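Local structure of putative phosphosugar isomerase (Clostridium difficile, 3G68) at residues S217-D222 and L263-E268; F286-D291 and V316-I321. The protein is a putative phosphosugar isomerase of the double-SIS-domain family, which probably binds a phosphorylated sugar and may isomerise it. All coordinates share one frame; numbering follows the deposited sequence.

Contact 1 (S217-D222 and L263-E268); sequences SDIYGD and LDTGKE
Asp218 meets Lys267 in a salt bridge between the short 3-10 turn of 217-218 and the loop after strand 258-264, with Asp218 OD2 2.7 Å from Lys267 NZ. The ammonium comes in on the syn lone pair of OD2, the side facing OD1, and the two side chains cross at about a right angle. Lysine suits the place because its chain is long enough to bridge the gap; a bend at chi3 (83°) turns CE and NZ toward the carboxylate, and Lys267 CD already lies 3.2 Å from Asp218 OD2. Asp218 OD2 also accepts from a water at 2.7 Å, and that water is hydrogen-bonded to Thr265 OG1 at 2.9 Å, so a threonine hydroxyl is tied to the carboxylate without touching it.

Ile219, at the N-cap position of helix 220-234, supplies the apolar half. CG1 lies between the backbone N and the carbonyl carbon (chi1 54°), and the extended end of the chain carries CD1 to Leu263 CB and Thr265 CG2. Ile219 CD1 is 3.6 Å from Thr265 CG2, the two side chains meeting tip to tip. Threonine thus serves both halves, its methyl turned to the isoleucine and its hydroxyl to the water.

Asp264 OD1 accepts from Gly266 N, an Asx turn that shapes the loop leading to Lys267; with phi at 81°, Gly266 holds a conformation that glycine adopts readily. The chemistry is divided: an apolar contact, buried at Ile219 and Leu263, lies beside an ionic and water-mediated one, where lysine and water together would probably stabilise the negative charge on Asp218.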
# COMPACT_ATOMS: atom_id res chain seq x y z
N SER B 217 12.40 11.82 -52.21
CA SER B 217 11.81 13.14 -52.47
C SER B 217 11.23 13.84 -51.22
O SER B 217 11.26 15.06 -51.13
CB SER B 217 10.73 13.08 -53.58
OG SER B 217 9.76 12.09 -53.31
N ASP B 218 10.72 13.06 -50.26
CA ASP B 218 10.14 13.60 -49.02
C ASP B 218 11.16 14.35 -48.17
O ASP B 218 10.76 15.20 -47.36
CB ASP B 218 9.49 12.49 -48.17
CG ASP B 218 8.27 11.88 -48.82
OD1 ASP B 218 7.66 12.53 -49.71
OD2 ASP B 218 7.92 10.76 -48.42
N ILE B 219 12.45 14.04 -48.36
CA ILE B 219 13.54 14.70 -47.67
C ILE B 219 14.53 15.36 -48.65
O ILE B 219 15.70 15.55 -48.35
CB ILE B 219 14.23 13.76 -46.62
CG1 ILE B 219 14.68 12.45 -47.27
CG2 ILE B 219 13.26 13.56 -45.41
CD1 ILE B 219 15.68 11.58 -46.38
N TYR B 220 14.04 15.77 -49.82
CA TYR B 220 14.92 16.41 -50.81
C TYR B 220 15.62 17.69 -50.27
O TYR B 220 16.82 17.84 -50.41
CB TYR B 220 14.13 16.68 -52.11
CG TYR B 220 14.98 17.30 -53.19
CD1 TYR B 220 16.11 16.66 -53.65
CD2 TYR B 220 14.64 18.54 -53.73
CE1 TYR B 220 16.89 17.23 -54.64
CE2 TYR B 220 15.42 19.14 -54.70
CZ TYR B 220 16.53 18.48 -55.16
OH TYR B 220 17.30 19.08 -56.12
N GLY B 221 14.89 18.56 -49.61
CA GLY B 221 15.49 19.78 -49.03
C GLY B 221 16.57 19.41 -48.02
O GLY B 221 17.67 19.97 -48.06
N ASP B 222 16.27 18.48 -47.12
CA ASP B 222 17.27 17.99 -46.14
C ASP B 222 18.49 17.35 -46.80
O ASP B 222 19.59 17.47 -46.28
CB ASP B 222 16.66 16.98 -45.16
CG ASP B 222 15.69 17.63 -44.18
OD1 ASP B 222 15.83 18.85 -43.87
OD2 ASP B 222 14.82 16.88 -43.68
N LEU B 263 20.02 7.97 -47.59
CA LEU B 263 19.02 8.32 -46.57
C LEU B 263 17.77 7.54 -47.00
O LEU B 263 17.07 7.94 -47.92
CB LEU B 263 18.79 9.82 -46.58
CG LEU B 263 20.02 10.70 -46.34
CD1 LEU B 263 19.60 12.21 -46.31
CD2 LEU B 263 20.70 10.30 -45.05
N ASP B 264 17.58 6.38 -46.37
CA ASP B 264 16.54 5.43 -46.76
C ASP B 264 15.27 5.61 -45.91
O ASP B 264 15.18 5.15 -44.76
CB ASP B 264 17.09 4.00 -46.67
CG ASP B 264 16.03 2.94 -46.99
OD1 ASP B 264 15.00 3.26 -47.62
OD2 ASP B 264 16.24 1.78 -46.59
N THR B 265 14.25 6.23 -46.51
CA THR B 265 12.98 6.48 -45.80
C THR B 265 11.99 5.32 -45.81
O THR B 265 10.91 5.42 -45.22
CB THR B 265 12.27 7.73 -46.32
OG1 THR B 265 11.81 7.49 -47.65
CG2 THR B 265 13.19 8.96 -46.27
N GLY B 266 12.37 4.22 -46.46
CA GLY B 266 11.54 3.03 -46.49
C GLY B 266 10.42 3.06 -47.53
O GLY B 266 9.62 2.13 -47.55
N LYS B 267 10.34 4.10 -48.36
CA LYS B 267 9.32 4.22 -49.42
C LYS B 267 9.85 3.82 -50.79
O LYS B 267 9.10 3.83 -51.76
CB LYS B 267 8.77 5.64 -49.50
CG LYS B 267 7.91 6.04 -48.34
CD LYS B 267 7.52 7.54 -48.36
CE LYS B 267 6.33 7.89 -49.23
NZ LYS B 267 5.70 9.19 -48.78
N GLU B 268 11.12 3.46 -50.89
CA GLU B 268 11.72 3.13 -52.18
C GLU B 268 12.16 1.67 -52.24
O GLU B 268 13.22 1.32 -51.73
CB GLU B 268 12.91 4.06 -52.44
CG GLU B 268 13.64 3.76 -53.76
CD GLU B 268 12.71 3.74 -54.95
OE1 GLU B 268 12.24 4.83 -55.36
OE2 GLU B 268 12.44 2.64 -55.47
O HOH W 1 9.65 9.29 -47.00

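Contact 2 (F286-D291 and V316-I321); sequences FAIGRD and VPIQLI
Ile288 holds CG1 anti to its carbonyl carbon (chi1 -60°), and with chi2 near 172° its chain runs out extended from the strand, delivering CD1 to helix 316-324. Ile318 has the same first torsion but a different second one: chi2 of -60° folds its CD1 back, and although the CB of Ile318 does not face the strand, this methyl does reach Ile288. The CD1 methyls of Ile288 and Ile318 stand 4.0 Å apart. Pro317 CG lies 4.2 Å from the same Ile288 CD1, so one methyl of the strand touches two successive residues in the first turn of the helix. In both pairs the side chains lie at a slant to one another.

Each residue type fits its position. Isoleucine is branched at CB, which suits an extended strand, and its long arm and the proline ring together fill the 8.6 Å between the CA atoms of Ile288 and Pro317. Proline is well tolerated in the first turn of a helix, where its missing N-H costs no helical bond; Pro317 O still accepts from Ile321 N at 3.0 Å, and the ring presents a compact apolar surface. Ile318 is shared, since it also packs on Phe261 of the adjoining strand 258-264.

Other helices also pack on this one: Pro317 touches Ser194 of helix 187-200, and Val316 meets Met8 of helix 4-20. The contact joins strand 284-289, next to the edge strand of the parallel sheet, to a helix laid over it, as in the layered alpha-beta architecture of SIS domains. With all three touching residues buried and purely hydrocarbon groups meeting, cohesion here comes from dispersion and the exclusion of water, without the directional demands of a polar bond.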
# COMPACT_ATOMS: atom_id res chain seq x y z
N PHE B 286 27.18 4.03 -47.18
CA PHE B 286 26.63 4.07 -45.80
C PHE B 286 25.14 4.33 -45.90
O PHE B 286 24.74 5.36 -46.42
CB PHE B 286 27.28 5.21 -44.97
CG PHE B 286 28.78 5.16 -44.93
CD1 PHE B 286 29.44 4.47 -43.90
CD2 PHE B 286 29.54 5.80 -45.88
CE1 PHE B 286 30.80 4.41 -43.87
CE2 PHE B 286 30.93 5.73 -45.84
CZ PHE B 286 31.55 5.04 -44.84
N ALA B 287 24.31 3.38 -45.44
CA ALA B 287 22.85 3.55 -45.47
C ALA B 287 22.33 3.92 -44.10
O ALA B 287 22.74 3.36 -43.11
CB ALA B 287 22.18 2.29 -45.98
N ILE B 288 21.42 4.88 -44.06
CA ILE B 288 20.84 5.40 -42.83
C ILE B 288 19.31 5.26 -42.91
O ILE B 288 18.69 5.75 -43.85
CB ILE B 288 21.20 6.90 -42.64
CG1 ILE B 288 22.73 7.10 -42.57
CG2 ILE B 288 20.47 7.45 -41.45
CD1 ILE B 288 23.23 8.55 -42.57
N GLY B 289 18.73 4.59 -41.91
CA GLY B 289 17.29 4.44 -41.85
C GLY B 289 16.74 3.49 -40.82
O GLY B 289 17.49 2.88 -40.04
N ARG B 290 15.41 3.35 -40.85
CA ARG B 290 14.69 2.52 -39.86
C ARG B 290 14.91 1.03 -40.02
O ARG B 290 14.94 0.31 -39.04
CB ARG B 290 13.18 2.82 -39.91
N ASP B 291 15.10 0.57 -41.25
CA ASP B 291 15.22 -0.86 -41.53
C ASP B 291 16.44 -1.26 -42.36
O ASP B 291 16.36 -2.16 -43.19
CB ASP B 291 13.93 -1.30 -42.22
CG ASP B 291 12.70 -1.09 -41.33
OD1 ASP B 291 12.71 -1.59 -40.17
OD2 ASP B 291 11.73 -0.45 -41.80
N VAL B 316 20.44 14.48 -38.74
CA VAL B 316 21.25 14.61 -37.50
C VAL B 316 22.63 13.93 -37.65
O VAL B 316 23.64 14.56 -37.33
CB VAL B 316 20.47 14.10 -36.25
CG1 VAL B 316 21.37 13.97 -35.01
CG2 VAL B 316 19.37 15.04 -35.94
N PRO B 317 22.67 12.66 -38.10
CA PRO B 317 23.98 11.99 -38.30
C PRO B 317 24.95 12.70 -39.20
O PRO B 317 26.15 12.71 -38.93
CB PRO B 317 23.60 10.62 -38.87
CG PRO B 317 22.16 10.68 -39.13
CD PRO B 317 21.57 11.69 -38.29
N ILE B 318 24.44 13.31 -40.27
CA ILE B 318 25.28 13.98 -41.24
C ILE B 318 25.79 15.29 -40.62
O ILE B 318 26.97 15.59 -40.75
CB ILE B 318 24.56 14.27 -42.59
CG1 ILE B 318 24.04 12.98 -43.23
CG2 ILE B 318 25.55 14.93 -43.55
CD1 ILE B 318 25.11 12.01 -43.51
N GLN B 319 24.92 16.05 -39.96
CA GLN B 319 25.38 17.25 -39.24
C GLN B 319 26.38 16.91 -38.18
O GLN B 319 27.30 17.69 -37.94
CB GLN B 319 24.20 17.98 -38.61
CG GLN B 319 23.27 18.61 -39.62
CD GLN B 319 21.91 18.88 -39.05
OE1 GLN B 319 21.43 18.13 -38.19
NE2 GLN B 319 21.27 19.96 -39.51
N LEU B 320 26.23 15.76 -37.51
CA LEU B 320 27.21 15.37 -36.49
C LEU B 320 28.56 15.08 -37.12
O LEU B 320 29.61 15.38 -36.52
CB LEU B 320 26.72 14.26 -35.56
CG LEU B 320 27.62 13.95 -34.38
CD1 LEU B 320 27.92 15.22 -33.51
CD2 LEU B 320 26.97 12.88 -33.52
N ILE B 321 28.55 14.48 -38.32
CA ILE B 321 29.78 14.27 -39.07
C ILE B 321 30.45 15.62 -39.31
O ILE B 321 31.66 15.71 -39.13
CB ILE B 321 29.57 13.55 -40.42
CG1 ILE B 321 29.30 12.07 -40.19
CG2 ILE B 321 30.83 13.69 -41.31
CD1 ILE B 321 28.82 11.29 -41.46

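In the fold
Contacts 1 and 2 lie with their centres about 12 Å apart and share the second parallel sheet, in which strands 258-264 and 284-289 are neighbours. They are in series along the chain, contact 1 closing before contact 2 opens. The sheet couples them directly: Asp264 N stands 2.8 Å from Ile288 O in a probable hydrogen bond, and Leu263 CD2 packs 4.0 Å from Ile288 CD1. Leu263 and Ile288 thereby continue the apolar layer from one contact into the other. Contact 1 includes loops following strands 210-215 and 258-264; such loops, at the C-terminal ends of the strands, often frame the sugar-phosphate site in SIS domains, so contact 1 may lie near it.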